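Local structure of subtilase cytotoxin subunit A (Escherichia coli, 2IY9) at residues Trp25-Ala29 with Ile30-Glu34; Ser125-Arg128 with Ala129-Ile133; Ser160-Thr163 with Glu164-Arg168; Ala323-Ala326 with Ile327-Cys331. The protein is the serine protease subunit of an AB5 toxin and cleaves the host endoplasmic reticulum chaperone BiP in the hinge between its two domains, leading to cell death. One frame throughout, in Å; residues are numbered along the deposited sequence.

Contact 1. Residues Trp25-Ala29 with Ile30-Glu34; sequences WYFDA and IGLTE
Phe27 and Leu32 make the main side-chain contact of this turn, five residues apart. The interaction is a CH-pi contact: methyl CD2 of Leu32 stands 3.6 Å from the centroid of the Phe27 ring and only 12° off its normal, so it sits over the middle of one face and not at the rim. Leu32 has CG anti to its backbone N (chi1 -156°), which swings the isobutyl group back over the ring.

Backbone bonds hold the reversal. Ile30 N donates to Tyr26 O at 3.0 Å, a bond of ordinary helical spacing. Leu32 N then reaches back five residues to Phe27 O at 2.8 Å, and Gly31 N bonds Asp28 O at 3.2 Å, approaching from above that carbonyl plane. Gly31 leaves the helix with positive phi (80°), while Leu32 next to it is the centre of an inverse gamma turn.

A water links the polar side: it donates to Asp28 OD1 at 2.9 Å and to Leu32 O at 3.0 Å, joining the exposed carboxylate to the chain beyond the turn.

Outside the turn, Ile30 and Leu32 pack on helix 323-331, and Phe27 meets Tyr104. With the six-to-one bond into the last turn and glycine at the positive-phi position, the arrangement is a Schellman motif, which ends helix 25-30 just before Thr33, at the N-cap position of helix 34-38.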
# COMPACT_ATOMS: atom_id res chain seq x y z
N TRP A 25 -13.99 -2.18 -11.80
CA TRP A 25 -14.81 -3.15 -11.08
C TRP A 25 -14.71 -3.05 -9.57
O TRP A 25 -15.71 -3.24 -8.87
CB TRP A 25 -14.46 -4.58 -11.53
CG TRP A 25 -13.12 -5.12 -11.07
CD1 TRP A 25 -11.95 -5.12 -11.77
CD2 TRP A 25 -12.83 -5.75 -9.80
NE1 TRP A 25 -10.95 -5.72 -11.02
CE2 TRP A 25 -11.46 -6.11 -9.81
CE3 TRP A 25 -13.59 -6.04 -8.67
CZ2 TRP A 25 -10.84 -6.76 -8.73
CZ3 TRP A 25 -12.97 -6.68 -7.58
CH2 TRP A 25 -11.61 -7.04 -7.63
N TYR A 26 -13.52 -2.74 -9.05
CA TYR A 26 -13.30 -2.79 -7.60
C TYR A 26 -13.91 -1.65 -6.79
O TYR A 26 -14.03 -1.76 -5.57
CB TYR A 26 -11.82 -3.00 -7.26
CG TYR A 26 -10.86 -1.99 -7.87
CD1 TYR A 26 -10.52 -0.82 -7.18
CD2 TYR A 26 -10.27 -2.23 -9.10
CE1 TYR A 26 -9.62 0.10 -7.73
CE2 TYR A 26 -9.35 -1.31 -9.66
CZ TYR A 26 -9.04 -0.16 -8.96
OH TYR A 26 -8.16 0.76 -9.50
N PHE A 27 -14.30 -0.57 -7.45
CA PHE A 27 -14.97 0.52 -6.75
C PHE A 27 -16.28 0.05 -6.09
O PHE A 27 -16.44 0.17 -4.88
CB PHE A 27 -15.19 1.73 -7.67
CG PHE A 27 -14.00 2.68 -7.73
CD1 PHE A 27 -12.71 2.20 -7.99
CD2 PHE A 27 -14.17 4.04 -7.56
CE1 PHE A 27 -11.61 3.08 -8.05
CE2 PHE A 27 -13.08 4.93 -7.62
CZ PHE A 27 -11.81 4.44 -7.86
N ASP A 28 -17.19 -0.53 -6.88
CA ASP A 28 -18.42 -1.07 -6.31
C ASP A 28 -18.15 -2.25 -5.37
O ASP A 28 -18.79 -2.38 -4.32
CB ASP A 28 -19.40 -1.45 -7.43
CG ASP A 28 -20.13 -0.24 -8.01
OD1 ASP A 28 -19.95 0.90 -7.52
OD2 ASP A 28 -20.91 -0.42 -8.97
N ALA A 29 -17.15 -3.07 -5.71
CA ALA A 29 -16.83 -4.26 -4.91
C ALA A 29 -16.43 -3.91 -3.47
O ALA A 29 -16.79 -4.62 -2.53
CB ALA A 29 -15.74 -5.10 -5.59
N ILE A 30 -15.73 -2.79 -3.30
CA ILE A 30 -15.30 -2.36 -1.97
C ILE A 30 -16.14 -1.24 -1.35
O ILE A 30 -15.86 -0.79 -0.23
CB ILE A 30 -13.79 -2.00 -1.93
CG1 ILE A 30 -13.52 -0.66 -2.62
CG2 ILE A 30 -12.97 -3.11 -2.54
CD1 ILE A 30 -12.12 -0.11 -2.40
N GLY A 31 -17.18 -0.80 -2.06
CA GLY A 31 -18.10 0.21 -1.53
C GLY A 31 -17.56 1.63 -1.64
O GLY A 31 -17.90 2.51 -0.82
N LEU A 32 -16.73 1.86 -2.65
CA LEU A 32 -16.15 3.18 -2.89
C LEU A 32 -17.11 3.95 -3.79
O LEU A 32 -16.82 4.22 -4.95
CB LEU A 32 -14.75 3.07 -3.51
CG LEU A 32 -13.72 4.21 -3.37
CD1 LEU A 32 -13.28 4.38 -1.92
CD2 LEU A 32 -12.51 3.92 -4.25
N THR A 33 -18.27 4.26 -3.22
CA THR A 33 -19.37 4.93 -3.89
C THR A 33 -19.29 6.44 -3.71
O THR A 33 -18.50 6.94 -2.91
CB THR A 33 -20.73 4.46 -3.32
OG1 THR A 33 -20.83 4.84 -1.93
CG2 THR A 33 -20.90 2.95 -3.46
N GLU A 34 -20.15 7.15 -4.43
CA GLU A 34 -20.23 8.61 -4.35
C GLU A 34 -20.48 9.06 -2.92
O GLU A 34 -19.80 9.97 -2.45
CB GLU A 34 -21.34 9.13 -5.27
CG GLU A 34 -21.29 8.58 -6.70
CD GLU A 34 -21.71 7.11 -6.80
OE1 GLU A 34 -22.82 6.77 -6.33
OE2 GLU A 34 -20.93 6.30 -7.36
O HOH W 1 -18.48 3.35 -7.31

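Contact 2. Residues Ser125-Arg128 with Ala129-Ile133; sequences SWIR and AIESI
Arg128 lies alongside Glu131, the two side chains pointing the same way from neighbouring turns of helix 125-134. Its NH1 forms a salt bridge with Glu131 OE2 at 3.1 Å. Guanidinium and carboxylate planes are just 8° apart, yet OE2 approaches obliquely. The aliphatic part of the arginine takes part too, since Arg128 CD comes within 3.4 Å of Glu131 OE1. A bend at chi2 of Arg128 (-56°) turns the chain towards the acid, whereas Glu131 runs extended beyond CG.

The same oxygen of the salt bridge meets a hydrocarbon: Ile127 CG2 lies 3.5 Å from Glu131 OE2, on Arg128 NH1's side of the carboxylate plane. Beneath these side chains the helix is held by i to i+4 bonds. Glu131 N to Ile127 O is short, 2.8 Å, and almost straight at 177°; Ala129 N to Ser125 O is equally short, while Ile130 N to Trp126 O is weak at 3.3 Å.

Away from the ion pair, Trp126 and Ile130 turn to Ile149 of the parallel sheet and to Trp162 of helix 160-172. The Trp126 side chain lies about 6 Å from that of Asp52 and about 7 Å from that of His89, both assigned to the charge relay system. Ser125 OG bonds Val117 O, and Ser132 OG Arg115 NH1.

Opposite charges on one partly exposed side, with near-parallel flat groups and an isoleucine methyl against the acid, imply electrostatic pairing supplemented by van der Waals contact.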
# COMPACT_ATOMS: atom_id res chain seq x y z
N SER A 125 18.02 0.81 0.60
CA SER A 125 17.39 2.01 0.07
C SER A 125 15.97 2.17 0.60
O SER A 125 15.55 3.28 0.96
CB SER A 125 17.41 1.99 -1.46
OG SER A 125 16.79 0.82 -1.95
N TRP A 126 15.25 1.04 0.66
CA TRP A 126 13.93 0.95 1.29
C TRP A 126 13.95 1.57 2.69
O TRP A 126 13.07 2.37 3.02
CB TRP A 126 13.48 -0.52 1.40
CG TRP A 126 13.44 -1.25 0.10
CD1 TRP A 126 14.44 -2.02 -0.44
CD2 TRP A 126 12.35 -1.31 -0.82
NE1 TRP A 126 14.04 -2.54 -1.64
CE2 TRP A 126 12.76 -2.12 -1.91
CE3 TRP A 126 11.07 -0.74 -0.84
CZ2 TRP A 126 11.93 -2.37 -3.01
CZ3 TRP A 126 10.24 -1.01 -1.94
CH2 TRP A 126 10.68 -1.81 -3.01
N ILE A 127 14.95 1.20 3.48
CA ILE A 127 15.09 1.72 4.85
C ILE A 127 15.49 3.20 4.87
O ILE A 127 14.91 3.97 5.65
CB ILE A 127 16.05 0.84 5.71
CG1 ILE A 127 15.40 -0.54 5.89
CG2 ILE A 127 16.35 1.51 7.06
CD1 ILE A 127 16.36 -1.66 6.27
N ARG A 128 16.43 3.60 4.03
CA ARG A 128 16.82 5.01 3.93
C ARG A 128 15.63 5.91 3.57
O ARG A 128 15.48 7.01 4.10
CB ARG A 128 17.95 5.22 2.92
CG ARG A 128 19.23 4.45 3.22
CD ARG A 128 19.81 4.73 4.61
NE ARG A 128 20.75 3.67 4.96
CZ ARG A 128 20.54 2.70 5.85
NH1 ARG A 128 19.41 2.65 6.55
NH2 ARG A 128 21.47 1.79 6.06
N ALA A 129 14.78 5.41 2.66
CA ALA A 129 13.57 6.12 2.24
C ALA A 129 12.67 6.40 3.43
O ALA A 129 12.18 7.53 3.57
CB ALA A 129 12.82 5.32 1.19
N ILE A 130 12.49 5.39 4.28
CA ILE A 130 11.61 5.49 5.44
C ILE A 130 12.23 6.36 6.54
O ILE A 130 11.55 7.22 7.10
CB ILE A 130 11.21 4.10 6.00
CG1 ILE A 130 10.34 3.34 4.99
CG2 ILE A 130 10.42 4.26 7.30
CD1 ILE A 130 10.22 1.83 5.30
N GLU A 131 13.51 6.15 6.82
CA GLU A 131 14.25 7.01 7.77
C GLU A 131 14.12 8.48 7.41
O GLU A 131 14.07 9.34 8.29
CB GLU A 131 15.74 6.65 7.82
CG GLU A 131 16.07 5.32 8.49
CD GLU A 131 17.53 4.92 8.27
OE1 GLU A 131 18.23 5.56 7.46
OE2 GLU A 131 17.98 3.95 8.91
N SER A 132 14.10 8.77 6.11
CA SER A 132 13.99 10.15 5.62
C SER A 132 12.64 10.77 5.98
O SER A 132 12.57 11.93 6.42
CB SER A 132 14.26 10.20 4.11
OG SER A 132 13.98 11.49 3.59
N ILE A 133 11.57 9.99 5.85
CA ILE A 133 10.25 10.43 6.34
C ILE A 133 10.29 10.67 7.85
O ILE A 133 9.84 11.71 8.34
CB ILE A 133 9.14 9.40 6.04
CG1 ILE A 133 9.04 9.13 4.54
CG2 ILE A 133 7.79 9.91 6.59
CD1 ILE A 133 8.18 7.90 4.17

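Contact 3. Residues Ser160-Thr163 with Glu164-Arg168; sequences SVWT and ELLSR
Trp162 and Leu166 meet one helical turn apart, with Leu166 CD1 4.0 Å from Trp162 CE3 and set obliquely to the indole. Leu166 CG also lies 3.2 Å from Trp162 O, the carbonyl that accepts the bond from Leu166 N at 2.9 Å. Backbone N-H and side chain of Leu166 thus both close on the same carbonyl.

Around this pair, Thr163 O takes Ser167 N at 3.1 Å with an N-H...O angle of 162°. The Ser167 hydroxyl folds back over the helix (chi1 62°), placing OG 2.9 Å from Thr163 O and 3.2 Å from Glu164 O; which carbonyl receives its proton is unsettled. On the exposed side a water donates to Val161 O and to Glu164 OE1, 2.7 Å in each case, which would tie the acid to the preceding turn, though the position of that carboxylate oxygen is less certain.

Further out, the Trp162 ring meets that of Trp198 with planes about 20° apart, and Leu166 touches Tyr202. Leu165 faces Ile130 and Val161 faces Ile127 of helix 125-134, so helix 160-172, which precedes strand 176-180, packs between that neighbouring helix and the loop carrying Trp198 and Tyr202.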
# COMPACT_ATOMS: atom_id res chain seq x y z
N SER A 160 17.62 -7.08 11.47
CA SER A 160 17.87 -6.22 12.60
C SER A 160 17.60 -4.76 12.31
O SER A 160 17.05 -4.06 13.15
CB SER A 160 19.31 -6.40 13.07
OG SER A 160 19.36 -6.48 14.48
N VAL A 161 18.00 -4.29 11.12
CA VAL A 161 17.78 -2.88 10.75
C VAL A 161 16.29 -2.61 10.52
O VAL A 161 15.77 -1.60 11.00
CB VAL A 161 18.62 -2.44 9.51
CG1 VAL A 161 18.39 -0.95 9.18
CG2 VAL A 161 20.11 -2.66 9.76
N TRP A 162 15.60 -3.52 9.82
CA TRP A 162 14.15 -3.43 9.62
C TRP A 162 13.38 -3.49 10.95
O TRP A 162 12.48 -2.69 11.19
CB TRP A 162 13.66 -4.57 8.72
CG TRP A 162 13.62 -4.28 7.24
CD1 TRP A 162 14.28 -4.98 6.26
CD2 TRP A 162 12.87 -3.27 6.56
NE1 TRP A 162 13.98 -4.45 5.02
CE2 TRP A 162 13.12 -3.40 5.18
CE3 TRP A 162 12.00 -2.26 6.99
CZ2 TRP A 162 12.55 -2.56 4.22
CZ3 TRP A 162 11.43 -1.41 6.04
CH2 TRP A 162 11.71 -1.57 4.68
N THR A 163 13.73 -4.46 11.79
CA THR A 163 13.00 -4.67 13.04
C THR A 163 13.16 -3.50 14.01
O THR A 163 12.21 -3.09 14.68
CB THR A 163 13.41 -6.03 13.66
OG1 THR A 163 12.85 -7.09 12.86
CG2 THR A 163 12.90 -6.17 15.07
N GLU A 164 14.37 -2.93 14.08
CA GLU A 164 14.59 -1.74 14.90
C GLU A 164 13.71 -0.57 14.40
O GLU A 164 13.01 0.08 15.19
CB GLU A 164 16.07 -1.34 14.89
CG GLU A 164 16.46 -0.31 15.97
CD GLU A 164 16.06 1.12 15.62
OE1 GLU A 164 16.13 1.50 14.43
OE2 GLU A 164 15.66 1.87 16.55
N LEU A 165 13.72 -0.34 13.09
CA LEU A 165 13.00 0.79 12.49
C LEU A 165 11.49 0.65 12.68
O LEU A 165 10.81 1.61 13.03
CB LEU A 165 13.33 0.92 11.00
CG LEU A 165 12.65 2.12 10.32
CD1 LEU A 165 13.54 2.79 9.31
CD2 LEU A 165 11.32 1.70 9.68
N LEU A 166 10.96 -0.54 12.42
CA LEU A 166 9.52 -0.75 12.49
C LEU A 166 8.98 -0.70 13.91
O LEU A 166 7.91 -0.13 14.16
CB LEU A 166 9.12 -2.05 11.77
CG LEU A 166 9.46 -2.05 10.27
CD1 LEU A 166 9.37 -3.45 9.70
CD2 LEU A 166 8.57 -1.10 9.47
N SER A 167 9.71 -1.28 14.86
CA SER A 167 9.27 -1.22 16.26
C SER A 167 9.32 0.22 16.78
O SER A 167 8.43 0.64 17.52
CB SER A 167 10.07 -2.16 17.17
OG SER A 167 11.44 -1.81 17.18
N ARG A 168 10.33 0.99 16.35
CA ARG A 168 10.41 2.43 16.66
C ARG A 168 9.24 3.22 16.04
O ARG A 168 8.59 4.01 16.73
CB ARG A 168 11.75 3.01 16.19
CG ARG A 168 12.02 4.46 16.63
CD ARG A 168 13.52 4.79 16.60
NE ARG A 168 14.05 5.12 15.27
CZ ARG A 168 14.45 4.23 14.37
NH1 ARG A 168 14.33 2.94 14.63
NH2 ARG A 168 14.94 4.62 13.21
O HOH W 2 17.00 0.51 12.05

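Contact 4. Residues Ala323-Ala326 with Ile327-Cys331; sequences AEKA and ISMFC
Lys325 and Met329 run side by side in the same direction, one turn apart on an outer side of helix 323-331. Lys325 starts with CG anti to its backbone N (chi1 -168°) and then bends at chi2 and chi4, which carries the ammonium group along the methionine. NZ comes to 3.1 Å from Met329 CG and 3.4 Å from Met329 SD: a close packing of the amine against the thioether chain. Met329 is bent at chi2 and chi3, and its methyl end turns off from the first turn of the helix.

A different side of the helix is apolar. Ala323 CB faces Ile327 CD1 at 4.3 Å, a light contact, and Ile327 CG1 lies nearer the backbone, 3.4 Å from Ala323 O. Both residues look towards Leu32 and towards helix 271-288, where Val281 and Ala284 receive them. This helix belongs to the A2 domain, the C-terminal part of the subunit that enters the central pore of the SubB pentamer. Its last residue here, Cys331, is tied by a disulfide to Cys288 at the end of helix 271-288.

Regular alpha-helical bonds set these offsets: Ile327 N to Ala323 O is 2.9 Å, and Phe330 N to Ala326 O is 3.0 Å. Ser328 CB crowds the same framework, 3.0 Å from Glu324 O. Phe330 directs its ring away from the preceding turn, and its side chain meets Leu297 of helix 294-304 and Met285 of helix 271-288.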
# COMPACT_ATOMS: atom_id res chain seq x y z
N ALA A 323 -14.20 -0.47 1.96
CA ALA A 323 -13.92 0.97 1.98
C ALA A 323 -15.09 1.77 2.52
O ALA A 323 -14.88 2.76 3.23
CB ALA A 323 -13.54 1.47 0.60
N GLU A 324 -16.31 1.35 2.19
CA GLU A 324 -17.51 2.03 2.65
C GLU A 324 -17.53 2.08 4.17
O GLU A 324 -17.69 3.15 4.77
CB GLU A 324 -18.79 1.37 2.11
CG GLU A 324 -20.08 1.90 2.76
CD GLU A 324 -21.32 1.18 2.27
OE1 GLU A 324 -21.78 0.23 2.96
OE2 GLU A 324 -21.84 1.55 1.20
N LYS A 325 -17.35 0.92 4.80
CA LYS A 325 -17.33 0.81 6.25
C LYS A 325 -16.12 1.51 6.88
O LYS A 325 -16.27 2.22 7.88
CB LYS A 325 -17.44 -0.66 6.67
CG LYS A 325 -17.71 -0.89 8.15
CD LYS A 325 -19.13 -0.50 8.56
CE LYS A 325 -19.45 -0.96 9.98
NZ LYS A 325 -18.34 -0.66 10.93
N ALA A 326 -14.92 1.30 6.32
CA ALA A 326 -13.71 1.96 6.83
C ALA A 326 -13.84 3.48 6.84
O ALA A 326 -13.55 4.13 7.86
CB ALA A 326 -12.48 1.54 6.02
N ILE A 327 -14.26 4.04 5.72
CA ILE A 327 -14.34 5.49 5.55
C ILE A 327 -15.49 6.05 6.41
O ILE A 327 -15.29 7.00 7.16
CB ILE A 327 -14.43 5.91 4.06
CG1 ILE A 327 -13.09 5.63 3.36
CG2 ILE A 327 -14.85 7.40 3.92
CD1 ILE A 327 -13.15 5.59 1.84
N SER A 328 -16.66 5.41 6.31
CA SER A 328 -17.81 5.77 7.15
C SER A 328 -17.47 5.80 8.64
O SER A 328 -17.70 6.80 9.31
CB SER A 328 -18.99 4.83 6.88
OG SER A 328 -20.16 5.29 7.52
N MET A 329 -16.90 4.71 9.15
CA MET A 329 -16.53 4.62 10.57
C MET A 329 -15.53 5.69 10.99
O MET A 329 -15.71 6.38 12.00
CB MET A 329 -15.96 3.23 10.91
CG MET A 329 -17.00 2.12 11.07
SD MET A 329 -18.40 2.49 12.17
CE MET A 329 -17.60 2.68 13.77
N PHE A 330 -14.45 5.82 10.22
CA PHE A 330 -13.41 6.75 10.60
C PHE A 330 -13.88 8.19 10.50
O PHE A 330 -13.63 8.99 11.41
CB PHE A 330 -12.15 6.54 9.77
CG PHE A 330 -10.95 7.24 10.32
CD1 PHE A 330 -10.21 6.66 11.35
CD2 PHE A 330 -10.58 8.49 9.85
CE1 PHE A 330 -9.10 7.32 11.88
CE2 PHE A 330 -9.47 9.15 10.37
CZ PHE A 330 -8.73 8.57 11.39
N CYS A 331 -14.55 8.52 9.41
CA CYS A 331 -14.98 9.89 9.16
C CYS A 331 -16.17 10.32 10.01
O CYS A 331 -16.25 11.49 10.39
CB CYS A 331 -15.25 10.12 7.67
SG CYS A 331 -13.74 10.08 6.67

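In the fold
From the N terminus, contact 1 closes the turn ending helix 25-30, contacts 2 and 3 are single-helix contacts within 125-134 and 160-172, and contact 4 lies in the last modelled helix, 323-331. All four are local and follow in series; none nests or crosses. They form two groups on the fold. Contacts 2 and 3, with centres 12 Å apart, join neighbouring helices through apolar side chains. Contacts 1 and 4 bring the first and last helices of the modelled chain together, Ala323 N lying 2.8 Å from Ile30 O in a probable hydrogen bond. Contacts 1 and 2 lie on opposite sides of the chain's centre, nearest atoms about 20 Å apart.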